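Local coordinates for structural protein VP1 (Trichodysplasia spinulosa-associated polyomavirus, PDB 4U60) that probably forms the pentameric units of the viral coat, with a jelly-roll fold, and binds sialylated glycans such as the GM1 oligosaccharide, at residues Thr86-Glu91 and Leu273-Val278; Val93-Glu98 and Val223-Leu228; Phe144-Tyr149 and Gln167-Leu172; Tyr176-Thr181 and Glu189-Asp194. One frame throughout, in Å; residues are numbered along the deposited sequence.

Contact 1. Residues Thr86-Glu91 and Leu273-Val278; sequences TLTMWE and LRKRTV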
# COMPACT_ATOMS: atom_id res chain seq x y z
N THR C 86 30.65 -31.83 24.66
CA THR C 86 29.90 -30.71 24.06
C THR C 86 30.87 -29.83 23.30
O THR C 86 32.08 -29.86 23.54
CB THR C 86 29.18 -29.86 25.12
OG1 THR C 86 30.14 -29.24 25.99
CG2 THR C 86 28.22 -30.72 25.94
N LEU C 87 30.30 -29.04 22.39
CA LEU C 87 31.06 -28.06 21.62
C LEU C 87 30.32 -26.73 21.63
O LEU C 87 29.18 -26.65 22.08
CB LEU C 87 31.27 -28.56 20.19
CG LEU C 87 32.15 -29.80 19.99
CD1 LEU C 87 32.10 -30.25 18.54
CD2 LEU C 87 33.59 -29.57 20.45
N THR C 88 31.00 -25.69 21.17
CA THR C 88 30.42 -24.36 21.08
C THR C 88 30.27 -24.00 19.62
O THR C 88 31.14 -24.31 18.81
CB THR C 88 31.30 -23.32 21.79
OG1 THR C 88 31.69 -23.81 23.08
CG2 THR C 88 30.54 -21.98 21.92
N MET C 89 29.15 -23.37 19.29
CA MET C 89 28.91 -22.84 17.95
C MET C 89 28.45 -21.39 18.06
O MET C 89 27.85 -21.01 19.06
CB MET C 89 27.82 -23.65 17.25
CG MET C 89 28.15 -25.11 17.07
SD MET C 89 26.91 -25.97 16.09
CE MET C 89 27.32 -25.40 14.45
N TRP C 90 28.76 -20.60 17.04
CA TRP C 90 28.22 -19.25 16.92
C TRP C 90 26.79 -19.35 16.42
O TRP C 90 26.51 -20.06 15.46
CB TRP C 90 29.04 -18.39 15.96
CG TRP C 90 30.37 -18.01 16.50
CD1 TRP C 90 31.58 -18.48 16.09
CD2 TRP C 90 30.63 -17.10 17.57
NE1 TRP C 90 32.59 -17.90 16.85
CE2 TRP C 90 32.02 -17.05 17.76
CE3 TRP C 90 29.81 -16.31 18.38
CZ2 TRP C 90 32.62 -16.24 18.73
CZ3 TRP C 90 30.40 -15.50 19.34
CH2 TRP C 90 31.79 -15.48 19.51
N GLU C 91 25.89 -18.65 17.10
CA GLU C 91 24.48 -18.61 16.74
C GLU C 91 24.16 -17.19 16.29
O GLU C 91 24.41 -16.26 17.03
CB GLU C 91 23.66 -18.95 17.97
CG GLU C 91 22.16 -18.93 17.80
CD GLU C 91 21.43 -19.14 19.10
OE1 GLU C 91 22.09 -19.26 20.16
OE2 GLU C 91 20.17 -19.19 19.08
N LEU C 273 26.09 -12.20 16.80
CA LEU C 273 26.17 -13.65 17.09
C LEU C 273 26.53 -13.88 18.54
O LEU C 273 27.18 -13.04 19.18
CB LEU C 273 27.19 -14.36 16.22
CG LEU C 273 26.97 -14.21 14.71
CD1 LEU C 273 27.92 -13.16 14.17
CD2 LEU C 273 27.16 -15.51 13.97
N ARG C 274 26.12 -15.04 19.04
CA ARG C 274 26.34 -15.41 20.41
C ARG C 274 26.80 -16.85 20.48
O ARG C 274 26.52 -17.65 19.58
CB ARG C 274 25.08 -15.22 21.25
CG ARG C 274 23.94 -16.17 20.94
CD ARG C 274 22.70 -15.86 21.76
NE ARG C 274 21.56 -16.68 21.35
CZ ARG C 274 20.29 -16.43 21.69
NH1 ARG C 274 19.97 -15.40 22.45
NH2 ARG C 274 19.32 -17.23 21.28
N LYS C 275 27.50 -17.19 21.55
CA LYS C 275 27.98 -18.55 21.73
C LYS C 275 26.88 -19.45 22.26
O LYS C 275 26.24 -19.14 23.27
CB LYS C 275 29.17 -18.59 22.69
CG LYS C 275 30.45 -18.05 22.10
CD LYS C 275 31.59 -18.15 23.10
CE LYS C 275 32.82 -17.40 22.60
NZ LYS C 275 33.90 -17.37 23.62
N ARG C 276 26.71 -20.59 21.58
CA ARG C 276 25.73 -21.60 21.95
C ARG C 276 26.40 -22.97 22.14
O ARG C 276 27.13 -23.44 21.26
CB ARG C 276 24.67 -21.71 20.86
CG ARG C 276 23.69 -22.87 21.03
CD ARG C 276 22.65 -22.58 22.09
NE ARG C 276 21.61 -21.69 21.59
CZ ARG C 276 20.35 -21.62 22.04
NH1 ARG C 276 19.94 -22.39 23.04
NH2 ARG C 276 19.50 -20.77 21.47
N THR C 277 26.13 -23.60 23.26
CA THR C 277 26.62 -24.97 23.49
C THR C 277 25.73 -25.97 22.77
O THR C 277 24.51 -25.83 22.75
CB THR C 277 26.72 -25.28 24.99
OG1 THR C 277 27.55 -24.30 25.62
CG2 THR C 277 27.31 -26.69 25.24
N VAL C 278 26.36 -26.99 22.17
CA VAL C 278 25.66 -28.06 21.46
C VAL C 278 26.25 -29.42 21.88
O VAL C 278 27.40 -29.53 22.31
CB VAL C 278 25.75 -27.90 19.93
CG1 VAL C 278 25.24 -26.52 19.52
CG2 VAL C 278 27.17 -28.10 19.40
O HOH W 1 30.19 -24.44 25.19
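Lys275 lies alongside Trp90, both side chains pointing the same way. Its CG sits over one ring face, 4.0 Å from the centroid of the Trp90 six-membered ring. CE continues near CH2 and CZ2 of the same ring. Leu273 CB comes obliquely to Trp90 CE3 at 3.9 Å. The other face of the sheet carries Met89 and Val278, whose side chains cross at about a right angle, with Met89 SD 3.9 Å from each of Val278 CG1 and CG2. Between the faces runs an antiparallel ladder: Leu87 with Val278, Met89 with Arg276 and Glu91 with Arg274 are hydrogen-bonded pairs. One water joins Thr88 OG1 to Thr277 OG1, 2.7 Å from each. At the polar edge, two arginines hold the carboxylate of Glu91 from opposite faces of its plane. Each grips side-on. Arg274 NE and Arg276 NE both lie 2.9 Å from Glu91 OE1, and the NH2 groups take OE2. Glu91 OE2 also accepts from Gly234 N. The buried carboxylate is thus well compensated, which would favour its charged form. Trp90 NE1 bonds to Pro76 O. Strand 12-29 pairs with strand 260-279, so segment 273-278 has beta neighbours in strands 12-29 and 86-99.

Contact 2. Residues Val93-Glu98 and Val223-Leu228; sequences VSVKTE and VTTVLL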
# COMPACT_ATOMS: atom_id res chain seq x y z
N VAL C 93 21.93 -14.21 15.88
CA VAL C 93 20.78 -13.78 16.67
C VAL C 93 19.91 -12.77 15.89
O VAL C 93 18.70 -12.83 15.94
CB VAL C 93 21.24 -13.08 17.96
CG1 VAL C 93 20.06 -12.56 18.76
CG2 VAL C 93 22.09 -14.03 18.81
N SER C 94 20.57 -11.86 15.19
CA SER C 94 19.88 -10.77 14.50
C SER C 94 20.77 -10.16 13.45
O SER C 94 21.99 -10.30 13.50
CB SER C 94 19.46 -9.69 15.52
OG SER C 94 20.59 -9.11 16.18
N VAL C 95 20.13 -9.44 12.52
CA VAL C 95 20.86 -8.73 11.47
C VAL C 95 20.21 -7.37 11.25
O VAL C 95 18.98 -7.26 11.24
CB VAL C 95 20.92 -9.52 10.15
CG1 VAL C 95 19.53 -9.88 9.63
CG2 VAL C 95 21.73 -8.76 9.11
N LYS C 96 21.05 -6.36 11.08
CA LYS C 96 20.62 -5.06 10.55
C LYS C 96 21.16 -5.03 9.13
O LYS C 96 22.36 -5.15 8.90
CB LYS C 96 21.19 -3.91 11.38
CG LYS C 96 20.80 -3.97 12.85
CD LYS C 96 21.33 -2.79 13.65
CE LYS C 96 20.54 -1.51 13.42
NZ LYS C 96 21.17 -0.33 14.05
N THR C 97 20.28 -4.89 8.15
CA THR C 97 20.73 -4.87 6.76
C THR C 97 20.05 -3.73 6.01
O THR C 97 18.89 -3.41 6.30
CB THR C 97 20.46 -6.25 6.09
OG1 THR C 97 20.88 -6.26 4.72
CG2 THR C 97 18.98 -6.66 6.16
N GLU C 98 20.76 -3.18 5.03
CA GLU C 98 20.32 -2.02 4.26
C GLU C 98 20.83 -2.10 2.87
O GLU C 98 21.96 -2.56 2.64
CB GLU C 98 20.88 -0.70 4.80
CG GLU C 98 20.63 -0.38 6.23
CD GLU C 98 21.40 0.85 6.68
OE1 GLU C 98 21.90 0.78 7.81
OE2 GLU C 98 21.46 1.88 5.96
N VAL C 223 16.54 -0.49 11.95
CA VAL C 223 15.72 -1.72 11.93
C VAL C 223 16.57 -2.98 12.13
O VAL C 223 17.54 -3.21 11.41
CB VAL C 223 14.93 -1.84 10.61
CG1 VAL C 223 14.19 -3.16 10.52
CG2 VAL C 223 13.95 -0.68 10.44
N THR C 224 16.17 -3.78 13.11
CA THR C 224 16.85 -5.04 13.45
C THR C 224 15.92 -6.20 13.07
O THR C 224 14.74 -6.20 13.43
CB THR C 224 17.17 -5.07 14.94
OG1 THR C 224 18.13 -4.05 15.24
CG2 THR C 224 17.77 -6.43 15.35
N THR C 225 16.44 -7.15 12.31
CA THR C 225 15.68 -8.34 11.91
C THR C 225 16.13 -9.50 12.82
O THR C 225 17.29 -9.84 12.84
CB THR C 225 15.97 -8.71 10.46
OG1 THR C 225 15.65 -7.59 9.60
CG2 THR C 225 15.18 -9.94 10.06
N VAL C 226 15.21 -10.05 13.60
CA VAL C 226 15.50 -11.16 14.50
C VAL C 226 15.61 -12.44 13.67
O VAL C 226 14.73 -12.75 12.87
CB VAL C 226 14.40 -11.28 15.57
CG1 VAL C 226 14.61 -12.52 16.43
CG2 VAL C 226 14.35 -10.03 16.44
N LEU C 227 16.72 -13.16 13.86
CA LEU C 227 17.00 -14.41 13.14
C LEU C 227 16.64 -15.67 13.95
O LEU C 227 16.74 -16.79 13.44
CB LEU C 227 18.47 -14.45 12.70
CG LEU C 227 18.90 -13.35 11.72
CD1 LEU C 227 20.42 -13.35 11.61
CD2 LEU C 227 18.27 -13.56 10.35
N LEU C 228 16.25 -15.49 15.20
CA LEU C 228 15.81 -16.61 16.03
C LEU C 228 14.53 -17.23 15.46
O LEU C 228 13.64 -16.53 14.98
CB LEU C 228 15.55 -16.13 17.45
CG LEU C 228 16.75 -15.48 18.17
CD1 LEU C 228 16.38 -15.20 19.62
CD2 LEU C 228 18.00 -16.34 18.10
O HOH W 2 17.31 -5.12 9.10
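Val95 CG1 stands between its own backbone N and carbonyl carbon (chi1 57°), and there it meets Thr225 CB at 3.8 Å. The two side chains lie side by side, pointing the same way. Leu227 CG is anti to its carbonyl carbon (chi1 -62°), close to Ser94 CA; from there CD1 rests on the Ser94 backbone, and CD2 touches Val95 CG1 at 4.0 Å. Ser94 is on the other face of the sheet, where its CB meets Thr224 CG2 at 3.7 Å. Next to it, Lys96 CG packs against Thr224 OG1 and Val223 O. The Lys96 chain then bends, and NZ bonds to Asn221 O.

The backbones are antiparallel. Val95 and Thr225 form a hydrogen-bonded pair with bonds in both directions. Leu227 N adds a bond to Val93 O at 2.9 Å, with the donor well above the carbonyl plane. Beyond the pair, where the two segments diverge, they are bridged by water. One water accepts from Thr97 N at 3.1 Å and donates to Val223 O at 3.0 Å. It also bonds to Thr225 OG1 and weakly to Val95 O.

Strand 86-99 pairs with the short strand 225-226 and with strand 260-279; opposite Leu272 in the latter, Val93 and Ser94 form a classic beta bulge. Val95 packs on Phe133 of strand 129-136; Leu227 packs on Val135 of that strand and, with Thr225, on Tyr204 of strand 201-208.

Contact 3. Residues Phe144-Tyr149 and Gln167-Leu172; sequences FLTGNY and QSTQGL. With GOL (glycerol), chain M.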
# COMPACT_ATOMS: atom_id res chain seq x y z
N PHE C 144 16.17 -25.45 -8.43
CA PHE C 144 16.09 -24.98 -9.81
C PHE C 144 14.63 -24.81 -10.20
O PHE C 144 13.80 -25.71 -10.00
CB PHE C 144 16.77 -25.99 -10.73
CG PHE C 144 16.96 -25.51 -12.14
CD1 PHE C 144 18.00 -24.69 -12.47
CD2 PHE C 144 16.09 -25.91 -13.15
CE1 PHE C 144 18.21 -24.26 -13.78
CE2 PHE C 144 16.28 -25.49 -14.45
CZ PHE C 144 17.31 -24.64 -14.76
N LEU C 145 14.31 -23.67 -10.80
CA LEU C 145 12.98 -23.46 -11.41
C LEU C 145 13.10 -22.32 -12.40
O LEU C 145 13.63 -21.27 -12.06
CB LEU C 145 11.91 -23.17 -10.36
CG LEU C 145 10.47 -23.17 -10.88
CD1 LEU C 145 9.49 -23.55 -9.79
CD2 LEU C 145 10.06 -21.87 -11.52
N THR C 146 12.64 -22.55 -13.63
CA THR C 146 12.84 -21.61 -14.71
C THR C 146 11.56 -21.34 -15.50
O THR C 146 10.67 -22.19 -15.59
CB THR C 146 13.92 -22.10 -15.71
OG1 THR C 146 14.08 -21.15 -16.77
CG2 THR C 146 13.57 -23.48 -16.29
N GLY C 147 11.50 -20.15 -16.09
CA GLY C 147 10.45 -19.80 -17.02
C GLY C 147 10.54 -20.50 -18.37
O GLY C 147 9.58 -20.51 -19.13
N ASN C 148 11.72 -21.03 -18.68
CA ASN C 148 11.94 -21.71 -19.97
C ASN C 148 12.97 -22.81 -19.81
O ASN C 148 14.15 -22.55 -19.67
CB ASN C 148 12.43 -20.71 -21.06
CG ASN C 148 12.73 -21.39 -22.39
OD1 ASN C 148 12.35 -22.54 -22.61
ND2 ASN C 148 13.43 -20.69 -23.28
N TYR C 149 12.51 -24.06 -19.84
CA TYR C 149 13.43 -25.18 -19.61
C TYR C 149 14.55 -25.25 -20.60
O TYR C 149 15.61 -25.81 -20.31
CB TYR C 149 12.68 -26.51 -19.58
CG TYR C 149 12.30 -27.12 -20.92
CD1 TYR C 149 11.09 -26.82 -21.53
CD2 TYR C 149 13.14 -28.04 -21.56
CE1 TYR C 149 10.72 -27.38 -22.76
CE2 TYR C 149 12.79 -28.60 -22.78
CZ TYR C 149 11.57 -28.29 -23.37
OH TYR C 149 11.23 -28.85 -24.57
N GLN C 167 11.58 -30.55 -19.48
CA GLN C 167 10.30 -29.86 -19.38
C GLN C 167 9.86 -29.56 -17.95
O GLN C 167 9.27 -28.52 -17.67
CB GLN C 167 9.21 -30.68 -20.07
CG GLN C 167 9.22 -30.60 -21.59
CD GLN C 167 10.14 -31.58 -22.28
OE1 GLN C 167 10.98 -32.28 -21.65
NE2 GLN C 167 10.01 -31.65 -23.60
N SER C 168 10.13 -30.49 -17.06
CA SER C 168 9.62 -30.46 -15.70
C SER C 168 10.22 -29.35 -14.86
O SER C 168 9.68 -29.02 -13.79
CB SER C 168 9.86 -31.80 -15.03
OG SER C 168 11.26 -32.12 -14.97
N THR C 169 11.29 -28.73 -15.34
CA THR C 169 11.95 -27.66 -14.58
C THR C 169 11.22 -26.32 -14.64
O THR C 169 11.64 -25.37 -14.00
CB THR C 169 13.41 -27.46 -15.02
OG1 THR C 169 13.43 -27.01 -16.38
CG2 THR C 169 14.21 -28.72 -14.83
N GLN C 170 10.11 -26.25 -15.40
CA GLN C 170 9.22 -25.09 -15.35
C GLN C 170 8.26 -25.15 -14.15
O GLN C 170 7.60 -24.15 -13.85
CB GLN C 170 8.48 -24.89 -16.68
CG GLN C 170 9.44 -24.54 -17.78
CD GLN C 170 8.86 -24.35 -19.15
OE1 GLN C 170 9.61 -24.17 -20.11
NE2 GLN C 170 7.52 -24.37 -19.27
N GLY C 171 8.25 -26.31 -13.49
CA GLY C 171 7.61 -26.51 -12.19
C GLY C 171 8.71 -26.86 -11.20
O GLY C 171 9.88 -26.56 -11.44
N LEU C 172 8.34 -27.53 -10.12
CA LEU C 172 9.31 -27.95 -9.11
C LEU C 172 9.68 -29.40 -9.38
O LEU C 172 8.85 -30.31 -9.22
CB LEU C 172 8.73 -27.76 -7.71
CG LEU C 172 9.72 -27.72 -6.53
CD1 LEU C 172 9.01 -27.22 -5.28
CD2 LEU C 172 10.38 -29.06 -6.27
C1 GOL M . 5.62 -20.78 -23.01
O1 GOL M . 5.61 -20.42 -24.41
C2 GOL M . 6.88 -21.56 -22.66
O2 GOL M . 6.58 -22.76 -21.94
C3 GOL M . 7.78 -20.76 -21.74
O3 GOL M . 9.10 -20.77 -22.26
O HOH W 3 12.37 -27.69 -11.24
O HOH W 4 15.71 -27.40 -17.93
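Tyr149 and Gln167 stack closely. Gln167 CA lies over one ring face, 3.9 Å from the Tyr149 centroid, and the Gln167 amide runs on along the ring toward OH. Tyr149 CG stands between its own N and carbonyl carbon (chi1 79°), which helps put the ring here. Gln170 OE1 sits at the ring edge and accepts from Tyr149 N at 2.9 Å, in the amide plane and on a lone pair. Thr146 N gives a second bond, to Thr169 O at 3.0 Å. Thr169 CB meets the edge of the Phe144 ring, 3.5 Å from CE2. The motifs are local: residues 167-170 form a 3-10 turn, and Thr146 OG1 accepts from Asn148 N in an ST turn. Elsewhere the segments are joined through waters. One spans Phe144 O and Gly171 O; another spans Tyr149 O and Thr169 OG1, which also bonds to His166 O. A glycerol, probably from the crystallisation liquor, accepts from Gln170 NE2 at 3.3 Å and bonds weakly to Gly147 O. A neighbouring subunit borders the contact: its Asp41 takes Tyr149 OH and Gln167 NE2, and its Tyr43 O takes Gln170 NE2. Asn148 ND2 bonds to Asp58, a residue of the glycan pocket in the same chain.

Contact 4. Residues Tyr176-Thr181 and Glu189-Asp194; sequences YKQKLT and ECWCPD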
# COMPACT_ATOMS: atom_id res chain seq x y z
N TYR C 176 16.56 -31.37 -9.23
CA TYR C 176 17.39 -30.26 -9.71
C TYR C 176 17.61 -29.26 -8.56
O TYR C 176 16.85 -28.30 -8.38
CB TYR C 176 16.72 -29.56 -10.89
CG TYR C 176 16.73 -30.29 -12.22
CD1 TYR C 176 15.90 -31.37 -12.44
CD2 TYR C 176 17.55 -29.87 -13.26
CE1 TYR C 176 15.91 -32.05 -13.65
CE2 TYR C 176 17.56 -30.52 -14.48
CZ TYR C 176 16.74 -31.60 -14.69
OH TYR C 176 16.75 -32.26 -15.90
N LYS C 177 18.64 -29.51 -7.77
CA LYS C 177 18.96 -28.67 -6.61
C LYS C 177 20.45 -28.29 -6.64
O LYS C 177 21.22 -28.80 -7.47
CB LYS C 177 18.58 -29.41 -5.32
CG LYS C 177 17.08 -29.60 -5.16
CD LYS C 177 16.69 -30.25 -3.85
CE LYS C 177 15.17 -30.28 -3.69
NZ LYS C 177 14.83 -30.56 -2.28
N GLN C 178 20.84 -27.39 -5.74
CA GLN C 178 22.23 -26.92 -5.66
C GLN C 178 22.38 -26.21 -4.32
O GLN C 178 21.42 -26.10 -3.56
CB GLN C 178 22.58 -25.96 -6.81
CG GLN C 178 23.50 -26.55 -7.88
CD GLN C 178 24.94 -26.65 -7.41
OE1 GLN C 178 25.24 -26.46 -6.23
NE2 GLN C 178 25.85 -26.94 -8.35
N LYS C 179 23.59 -25.75 -4.06
CA LYS C 179 23.89 -24.90 -2.91
C LYS C 179 24.63 -23.68 -3.41
O LYS C 179 25.46 -23.79 -4.30
CB LYS C 179 24.77 -25.64 -1.90
CG LYS C 179 24.06 -26.81 -1.26
CD LYS C 179 24.85 -27.43 -0.14
CE LYS C 179 24.07 -28.55 0.50
NZ LYS C 179 24.88 -29.21 1.55
N LEU C 180 24.33 -22.54 -2.83
CA LEU C 180 24.93 -21.27 -3.23
C LEU C 180 26.32 -21.15 -2.63
O LEU C 180 26.51 -20.65 -1.52
CB LEU C 180 24.04 -20.11 -2.80
CG LEU C 180 24.49 -18.68 -3.14
CD1 LEU C 180 24.93 -18.56 -4.59
CD2 LEU C 180 23.39 -17.68 -2.81
N THR C 181 27.31 -21.63 -3.40
CA THR C 181 28.70 -21.71 -2.96
C THR C 181 29.67 -20.82 -3.74
O THR C 181 30.88 -20.89 -3.51
CB THR C 181 29.17 -23.16 -3.07
OG1 THR C 181 28.97 -23.61 -4.41
CG2 THR C 181 28.40 -24.06 -2.09
N GLU C 189 17.42 -16.08 -12.25
CA GLU C 189 16.29 -16.49 -13.08
C GLU C 189 15.98 -17.98 -13.00
O GLU C 189 14.90 -18.38 -13.37
CB GLU C 189 16.52 -16.14 -14.55
CG GLU C 189 17.59 -16.94 -15.25
CD GLU C 189 17.70 -16.60 -16.72
OE1 GLU C 189 17.65 -15.40 -17.05
OE2 GLU C 189 17.82 -17.51 -17.55
N CYS C 190 16.94 -18.80 -12.55
CA CYS C 190 16.71 -20.26 -12.54
C CYS C 190 16.97 -20.93 -11.21
O CYS C 190 16.72 -22.13 -11.09
CB CYS C 190 17.47 -20.93 -13.67
SG CYS C 190 19.26 -20.78 -13.58
N TRP C 191 17.45 -20.19 -10.22
CA TRP C 191 17.68 -20.74 -8.89
C TRP C 191 16.96 -19.90 -7.85
O TRP C 191 17.11 -18.68 -7.83
CB TRP C 191 19.16 -20.74 -8.50
CG TRP C 191 20.06 -21.62 -9.34
CD1 TRP C 191 21.04 -21.20 -10.21
CD2 TRP C 191 20.10 -23.06 -9.36
NE1 TRP C 191 21.66 -22.28 -10.79
CE2 TRP C 191 21.12 -23.44 -10.26
CE3 TRP C 191 19.39 -24.06 -8.70
CZ2 TRP C 191 21.44 -24.77 -10.51
CZ3 TRP C 191 19.68 -25.38 -8.94
CH2 TRP C 191 20.71 -25.73 -9.85
N CYS C 192 16.26 -20.58 -6.94
CA CYS C 192 15.55 -19.93 -5.85
C CYS C 192 15.84 -20.69 -4.54
O CYS C 192 16.38 -21.81 -4.56
CB CYS C 192 14.04 -19.93 -6.14
SG CYS C 192 13.28 -21.57 -6.33
N PRO C 193 15.47 -20.12 -3.40
CA PRO C 193 15.66 -20.89 -2.18
C PRO C 193 14.83 -22.16 -2.19
O PRO C 193 13.68 -22.16 -2.63
CB PRO C 193 15.21 -19.92 -1.07
CG PRO C 193 15.41 -18.58 -1.66
CD PRO C 193 15.03 -18.74 -3.11
N ASP C 194 15.41 -23.25 -1.69
CA ASP C 194 14.70 -24.53 -1.57
C ASP C 194 13.93 -24.52 -0.25
O ASP C 194 14.52 -24.65 0.83
CB ASP C 194 15.71 -25.67 -1.58
CG ASP C 194 15.08 -27.04 -1.43
OD1 ASP C 194 13.85 -27.15 -1.23
OD2 ASP C 194 15.84 -28.03 -1.46
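Lys177 and Gln178 meet Asp194 and Trp191 without any backbone pairing. The touching parts of the two segments run 88° apart. Their closest CA atoms, those of Lys177 and Asp194, are still 7.8 Å from each other. Side chains make most of the contact, with the Trp191 ring also touching the backbone at Lys177, and it is small.

Gln178 lies over Trp191. Its CB is 3.9 Å from the centroid of the six-membered ring, 25° off the normal and offset toward the rim. Gln178 CG reaches Trp191 CH2 at 3.5 Å. The chain then bends (chi2 -75°), which puts CD off the line of the aliphatic part. The Gln178 amide stands almost perpendicular to the indole plane. It is held by the backbone of the next residue: OE1 accepts from Lys179 N at 2.8 Å on an in-plane lone pair. The indole is fixed at its other end, where NE1 bonds to Val160 O. The rings of Phe144 and Phe186 meet Trp191 edge-to-face.

The second link is polar. Lys177 extends beyond CG and crosses Asp194 at about a right angle. Its NZ forms a salt bridge to Asp194 OD2 at 2.8 Å, on the syn side and somewhat out of the carboxylate plane. Asp194 OD1 is engaged by Ser196 OG, so both carboxylate oxygens have partners.

Strands 177-179 and 191-193 are the outer strands of a small antiparallel sheet, with 141-144 in the middle. Trp191 also touches Leu142 of that middle strand. The arrangement is a packing of side chains from the two outer strands across the middle one, in a three-stranded sheet apart from the main sheet of the jelly-roll fold.

How the contacts relate
From the N terminus, strand 86-99 opens contact 1 and then contact 2. Contact 3 opens at 144-149 and closes at 167-172. Contact 4 follows in series, from 176-181 to 189-194. Contact 2 closes next, at 223-228, and contact 1 last, at 273-278. Contacts 3 and 4 are thus nested inside contact 2, and all three inside contact 1; none cross. Contacts 1 and 2 tie the large sheet together along one strand and touch where Arg274 meets Val93 and Leu228. Contacts 3 and 4, with centres about 12 Å apart, join through Phe144 at the small sheet. Both also touch the same neighbouring subunit.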